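Local coordinates for protein polyketide biosynthesis 3-hydroxy-3-methylglutaryl-ACP synthase PksG (Bacillus subtilis, PDB 4YXT) that catalyses the aldol condensation of acetyl carried on an acyl-carrier protein with a beta-ketothioester polyketide intermediate during synthesis of the antibiotic bacillaene, at residues A[4-9]-A[119-124]. The protein carries 1 engineered substitution. Sequence-based numbering, arbitrary orientation.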
loop_
_atom_site.group_PDB
_atom_site.type_symbol
_atom_site.label_atom_id
_atom_site.label_comp_id
_atom_site.label_asym_id
_atom_site.label_seq_id
_atom_site.Cartn_x
_atom_site.Cartn_y
_atom_site.Cartn_z
ATOM N N ALA A 4 14.855 -14.183 9.115
ATOM C CA ALA A 4 13.750 -13.746 8.254
ATOM C C ALA A 4 14.104 -13.734 6.763
ATOM O O ALA A 4 15.221 -13.440 6.361
ATOM C CB ALA A 4 13.221 -12.387 8.709
ATOM N N GLY A 5 13.118 -14.112 5.971
ATOM C CA GLY A 5 13.148 -13.908 4.551
ATOM C C GLY A 5 12.345 -14.946 3.840
ATOM O O GLY A 5 11.309 -15.363 4.326
ATOM N N ILE A 6 12.830 -15.362 2.677
ATOM C CA ILE A 6 12.012 -16.142 1.757
ATOM C C ILE A 6 12.118 -17.656 2.066
ATOM O O ILE A 6 13.187 -18.225 1.993
ATOM C CB ILE A 6 12.375 -15.833 0.268
ATOM C CG1 ILE A 6 12.294 -14.334 -0.020
ATOM C CG2 ILE A 6 11.553 -16.654 -0.679
ATOM C CD1 ILE A 6 12.672 -13.926 -1.445
ATOM N N GLU A 7 10.979 -18.285 2.347
ATOM C CA GLU A 7 10.859 -19.742 2.448
ATOM C C GLU A 7 10.516 -20.346 1.096
ATOM O O GLU A 7 10.933 -21.438 0.759
ATOM C CB GLU A 7 9.796 -20.118 3.495
ATOM C CG GLU A 7 10.161 -19.549 4.852
ATOM C CD GLU A 7 9.255 -20.024 5.968
ATOM O OE1 GLU A 7 8.122 -20.457 5.689
ATOM O OE2 GLU A 7 9.667 -19.955 7.127
ATOM N N ALA A 8 9.779 -19.619 0.276
ATOM C CA ALA A 8 9.397 -20.198 -0.977
ATOM C C ALA A 8 8.959 -19.043 -1.881
ATOM O O ALA A 8 8.499 -18.050 -1.373
ATOM C CB ALA A 8 8.274 -21.198 -0.744
ATOM N N MET A 9 9.159 -19.168 -3.191
ATOM C CA MET A 9 8.657 -18.148 -4.136
ATOM C C MET A 9 8.383 -18.743 -5.506
ATOM O O MET A 9 9.068 -19.649 -5.916
ATOM C CB MET A 9 9.603 -16.924 -4.234
ATOM C CG MET A 9 10.810 -17.077 -5.134
ATOM S SD MET A 9 11.966 -15.680 -4.986
ATOM C CE MET A 9 11.020 -14.367 -5.727
ATOM N N ALA A 119 8.798 -2.989 -1.122
ATOM C CA ALA A 119 8.097 -2.338 -0.026
ATOM C C ALA A 119 7.332 -3.458 0.681
ATOM O O ALA A 119 7.524 -3.698 1.855
ATOM C CB ALA A 119 7.150 -1.243 -0.540
ATOM N N GLY A 120 6.557 -4.211 -0.058
ATOM C CA GLY A 120 5.828 -5.363 0.505
ATOM C C GLY A 120 6.702 -6.307 1.336
ATOM O O GLY A 120 6.420 -6.612 2.508
ATOM N N PHE A 121 7.779 -6.763 0.700
ATOM C CA PHE A 121 8.661 -7.767 1.264
ATOM C C PHE A 121 9.395 -7.223 2.462
ATOM O O PHE A 121 9.552 -7.931 3.447
ATOM C CB PHE A 121 9.625 -8.245 0.162
ATOM C CG PHE A 121 10.770 -9.074 0.646
ATOM C CD1 PHE A 121 10.569 -10.375 1.057
ATOM C CD2 PHE A 121 12.045 -8.564 0.660
ATOM C CE1 PHE A 121 11.627 -11.144 1.506
ATOM C CE2 PHE A 121 13.124 -9.332 1.102
ATOM C CZ PHE A 121 12.909 -10.627 1.505
ATOM N N GLN A 122 9.855 -5.982 2.411
ATOM C CA GLN A 122 10.475 -5.390 3.602
ATOM C C GLN A 122 9.526 -5.301 4.783
ATOM O O GLN A 122 9.932 -5.527 5.960
ATOM C CB GLN A 122 11.088 -4.029 3.343
ATOM C CG GLN A 122 12.314 -4.094 2.515
ATOM C CD GLN A 122 13.389 -5.047 3.022
ATOM O OE1 GLN A 122 13.433 -5.419 4.214
ATOM N NE2 GLN A 122 14.290 -5.428 2.109
ATOM N N MET A 123 8.278 -5.013 4.504
ATOM C CA MET A 123 7.355 -4.858 5.576
ATOM C C MET A 123 7.075 -6.260 6.121
ATOM O O MET A 123 6.938 -6.396 7.304
ATOM C CB MET A 123 6.060 -4.175 5.137
ATOM C CG MET A 123 6.226 -2.746 4.671
ATOM S SD MET A 123 6.870 -1.536 5.866
ATOM C CE MET A 123 8.543 -1.340 5.249
ATOM N N ALA A 124 7.089 -7.286 5.266
ATOM C CA ALA A 124 6.783 -8.626 5.701
ATOM C C ALA A 124 7.973 -9.140 6.547
ATOM O O ALA A 124 7.740 -9.773 7.534
ATOM C CB ALA A 124 6.582 -9.539 4.543
#
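The phenyl ring of F121 meets I6 and G5 obliquely, while I186, Y335 and F303 also touch this side chain. In this thiolase-like fold, the contact sets helix 116-130 against the first strand, 5-12, of a mixed sheet in the N-terminal HMG-CoA synthase region. F121 already directs its CB toward the strand, and CG anti to the backbone N, chi1 168°, extends the ring that way. Its leading corner is CE1, with CZ beside it, and the side chains of I6 and F121 cross at about a right angle. A branched aliphatic residue suits this buried place: the ethyl arm faces the ring, and the side chain also touches V175, F184 and L306. G5 brings bare backbone, its CA 4.4 Å from F121 CE1; at phi 152° and psi -143° any side chain would collide with the carbonyl O of A4, which is why glycine occupies the place. Just beyond, a classic beta bulge, with E7 and A8 paired opposite L176, bends the strand at E7. No hydrogen bond joins the two segments, and their closest approach is apolar, I6 CG1 lying 3.6 Å from F121 CE1.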